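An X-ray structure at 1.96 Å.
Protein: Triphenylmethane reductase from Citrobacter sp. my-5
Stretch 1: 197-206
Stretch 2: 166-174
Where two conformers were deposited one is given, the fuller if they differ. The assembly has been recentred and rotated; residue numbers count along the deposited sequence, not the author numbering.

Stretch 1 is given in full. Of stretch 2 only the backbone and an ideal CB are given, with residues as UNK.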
# COMPACT_ATOMS: atom_id res chain seq x y z
N ASN A 197 -13.18 9.42 -8.31
CA ASN A 197 -12.11 9.83 -9.23
C ASN A 197 -12.45 11.25 -9.68
O ASN A 197 -13.35 11.44 -10.48
CB ASN A 197 -11.96 8.83 -10.39
CG ASN A 197 -11.41 7.48 -9.95
OD1 ASN A 197 -10.21 7.32 -9.64
ND2 ASN A 197 -12.28 6.49 -9.95
N LEU A 198 -11.76 12.23 -9.09
CA LEU A 198 -12.10 13.64 -9.23
C LEU A 198 -11.33 14.28 -10.38
O LEU A 198 -10.23 14.82 -10.21
CB LEU A 198 -11.89 14.38 -7.87
CG LEU A 198 -12.69 13.83 -6.67
CD1 LEU A 198 -12.28 14.49 -5.33
CD2 LEU A 198 -14.23 13.96 -6.88
N VAL A 199 -11.92 14.19 -11.57
CA VAL A 199 -11.29 14.62 -12.80
C VAL A 199 -12.33 15.37 -13.66
O VAL A 199 -13.54 15.41 -13.34
CB VAL A 199 -10.72 13.42 -13.63
CG1 VAL A 199 -9.77 12.56 -12.80
CG2 VAL A 199 -11.85 12.55 -14.18
N SER A 200 -11.86 15.92 -14.76
CA SER A 200 -12.73 16.65 -15.69
C SER A 200 -13.42 15.70 -16.64
O SER A 200 -12.80 14.77 -17.12
CB SER A 200 -11.89 17.59 -16.54
OG SER A 200 -12.71 18.39 -17.36
N ASN A 201 -14.68 15.97 -16.95
CA ASN A 201 -15.34 15.31 -18.08
C ASN A 201 -15.41 16.22 -19.33
O ASN A 201 -16.24 16.03 -20.21
CB ASN A 201 -16.72 14.77 -17.67
CG ASN A 201 -17.61 15.83 -17.05
OD1 ASN A 201 -17.32 17.03 -17.10
ND2 ASN A 201 -18.69 15.37 -16.42
N GLN A 202 -14.51 17.19 -19.36
CA GLN A 202 -14.26 18.02 -20.55
C GLN A 202 -12.75 18.20 -20.73
O GLN A 202 -12.21 19.30 -20.55
CB GLN A 202 -14.96 19.38 -20.44
CG GLN A 202 -16.48 19.30 -20.34
CD GLN A 202 -17.09 20.67 -20.24
OE1 GLN A 202 -17.16 21.26 -19.15
NE2 GLN A 202 -17.51 21.20 -21.39
N PRO A 203 -12.06 17.12 -21.12
CA PRO A 203 -10.60 17.15 -21.23
C PRO A 203 -10.13 18.02 -22.41
O PRO A 203 -10.94 18.38 -23.28
CB PRO A 203 -10.23 15.68 -21.44
CG PRO A 203 -11.48 15.04 -22.05
CD PRO A 203 -12.65 15.82 -21.52
N TRP A 204 -8.84 18.32 -22.43
CA TRP A 204 -8.25 19.26 -23.39
C TRP A 204 -6.90 18.72 -23.86
O TRP A 204 -6.40 17.72 -23.33
CB TRP A 204 -8.09 20.64 -22.72
CG TRP A 204 -7.35 20.64 -21.36
CD1 TRP A 204 -7.90 20.43 -20.14
CD2 TRP A 204 -5.95 20.92 -21.12
NE1 TRP A 204 -6.96 20.52 -19.16
CE2 TRP A 204 -5.75 20.84 -19.72
CE3 TRP A 204 -4.86 21.24 -21.95
CZ2 TRP A 204 -4.49 21.05 -19.12
CZ3 TRP A 204 -3.61 21.44 -21.37
CH2 TRP A 204 -3.43 21.34 -19.96
N THR A 205 -6.34 19.36 -24.87
CA THR A 205 -5.03 18.98 -25.35
C THR A 205 -4.21 20.26 -25.32
O THR A 205 -4.78 21.38 -25.17
CB THR A 205 -5.10 18.42 -26.79
OG1 THR A 205 -5.69 19.41 -27.65
CG2 THR A 205 -5.96 17.11 -26.84
N PHE A 206 -2.91 20.14 -25.51
CA PHE A 206 -2.07 21.34 -25.54
C PHE A 206 -2.28 22.20 -26.79
O PHE A 206 -2.17 23.42 -26.72
CB PHE A 206 -0.61 21.00 -25.28
CG PHE A 206 -0.34 20.72 -23.84
CD1 PHE A 206 -0.42 19.43 -23.33
CD2 PHE A 206 -0.05 21.78 -22.96
CE1 PHE A 206 -0.19 19.18 -21.98
CE2 PHE A 206 0.16 21.53 -21.57
CZ PHE A 206 0.09 20.22 -21.10
N UNK A 166 2.62 15.62 -26.97
CA UNK A 166 1.90 15.36 -28.21
C UNK A 166 0.45 15.81 -28.14
O UNK A 166 0.14 16.94 -27.70
CB UNK A 166 1.96 13.87 -28.55
N UNK A 167 -0.45 14.91 -28.55
CA UNK A 167 -1.86 15.15 -28.53
C UNK A 167 -2.49 14.41 -27.36
O UNK A 167 -3.66 14.10 -27.39
CB UNK A 167 -2.50 14.73 -29.86
N UNK A 168 -1.68 14.14 -26.33
CA UNK A 168 -2.14 13.53 -25.11
C UNK A 168 -3.28 14.32 -24.49
O UNK A 168 -3.30 15.55 -24.50
CB UNK A 168 -0.98 13.40 -24.12
N UNK A 169 -4.27 13.57 -24.02
CA UNK A 169 -5.48 14.14 -23.46
C UNK A 169 -5.31 14.46 -21.97
O UNK A 169 -4.70 13.67 -21.23
CB UNK A 169 -6.65 13.18 -23.67
N UNK A 170 -5.84 15.60 -21.51
CA UNK A 170 -5.64 16.04 -20.13
C UNK A 170 -6.98 16.23 -19.41
O UNK A 170 -7.79 17.07 -19.78
CB UNK A 170 -4.84 17.34 -20.10
N UNK A 171 -7.16 15.49 -18.32
CA UNK A 171 -8.40 15.49 -17.53
C UNK A 171 -8.24 16.32 -16.24
O UNK A 171 -8.99 16.13 -15.26
CB UNK A 171 -8.80 14.06 -17.18
N UNK A 172 -7.26 17.23 -16.25
CA UNK A 172 -6.93 18.05 -15.08
C UNK A 172 -8.09 18.88 -14.53
O UNK A 172 -9.03 19.22 -15.25
CB UNK A 172 -5.78 18.99 -15.44
N UNK A 173 -8.06 19.19 -13.25
CA UNK A 173 -9.01 20.15 -12.69
C UNK A 173 -8.23 21.05 -11.73
O UNK A 173 -7.20 20.65 -11.18
CB UNK A 173 -10.17 19.45 -11.98
N UNK A 174 -8.72 22.26 -11.51
CA UNK A 174 -8.03 23.26 -10.67
C UNK A 174 -7.98 22.80 -9.20
O UNK A 174 -8.87 22.08 -8.72
CB UNK A 174 -8.73 24.62 -10.77

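Position 166 has phi 51° and psi -132°. Positive phi by itself favours glycine, and nothing of stretch 1 lies near the ideal CB. The residue is Gly166; its O accepts a hydrogen bond from the O of water 1 (2.9 Å).

Position 167 points its CB away from stretch 1, so many side chains would suit. The residue is Ser167, chi1 p.

Position 168 points sideways and its ideal CB meets nothing of stretch 1, so the contact sets no preference. The residue is Gly168. Its O accepts from the O of water 1 (2.6 Å), which in turn accepts from Phe206 N (2.9 Å), so the water ties the two backbones together.

Position 169 points sideways, with Pro203 CB 4.9 Å and Thr205 CG2 5.1 Å from the ideal CB. An apolar side chain of medium size fits: valine, leucine, isoleucine or methionine. The residue is Ile169, and its CG2 packs on Pro203 CB at 3.5 Å.

Position 170 pairs with Trp204 in a single antiparallel bridge. Its N donates to Trp204 O (2.8 Å), and Trp204 N donates to its O (3.1 Å). These bonds would serve any residue but proline. The CB points sideways, over the indole and 5.3 Å from Phe206 CE1, so a compact beta-branched side chain is expected; valine or isoleucine would suit, and threonine is possible for its shape, though its hydroxyl might lie against apolar rings. The residue is Val170, chi1 t. Its CB sits 3.8 Å from the centroid of the Trp204 six-membered ring, over the face, a CH-pi contact. CG1 comes 3.4 Å from Trp204 CZ2, and CG2 lies 4.0 Å from Phe206 CE1.

Position 171 accepts from Ser200 N through its backbone O (2.9 Å, 166°). The ideal CB is 4.1 Å from both Val199 CB and Ser200 O. Apolar or polar side chains could follow. The residue is Asn171; ND2 lies 3.7 Å from Val199 CG1, and its amide is hydrogen-bonded elsewhere in the structure.

Position 172 points its CB away, yet Trp204 NE1, a donor, is 4.2 Å from the ideal CB. A short acceptor is suggested: serine, threonine or perhaps aspartate. The residue is Ser172; Trp204 NE1 donates to its OG at 3.0 Å, near the ring plane.

Position 173 points toward the backbone of residues 198 to 200. A small or branched apolar side chain suits. The residue is Val173; CG1 is 3.4 Å from Ser200 N, and CG2 3.8 Å from Leu198 O.

Position 174 is out of reach of stretch 1. The residue is Thr174, which caps the following helix.

Stretch 2 (166-174) GSGIVNSVT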
# COMPACT_ATOMS: atom_id res chain seq x y z
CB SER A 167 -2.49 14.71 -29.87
OG SER A 167 -2.42 13.30 -30.01
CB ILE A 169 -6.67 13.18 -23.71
CG1 ILE A 169 -6.95 13.08 -25.23
CG2 ILE A 169 -7.91 13.62 -22.96
CD1 ILE A 169 -7.88 11.90 -25.59
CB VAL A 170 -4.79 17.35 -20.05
CG1 VAL A 170 -4.42 17.67 -18.59
CG2 VAL A 170 -3.49 17.23 -20.89
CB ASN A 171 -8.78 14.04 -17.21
CG ASN A 171 -7.76 13.37 -16.30
OD1 ASN A 171 -6.77 14.02 -15.89
ND2 ASN A 171 -7.99 12.11 -15.98
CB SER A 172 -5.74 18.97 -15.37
OG SER A 172 -6.10 20.01 -16.29
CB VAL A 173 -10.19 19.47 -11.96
CG1 VAL A 173 -11.13 18.75 -12.94
CG2 VAL A 173 -9.67 18.49 -10.93
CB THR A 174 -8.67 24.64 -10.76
OG1 THR A 174 -10.01 24.56 -10.27
CG2 THR A 174 -8.71 25.19 -12.24
O HOH W 1 -1.89 17.40 -25.67
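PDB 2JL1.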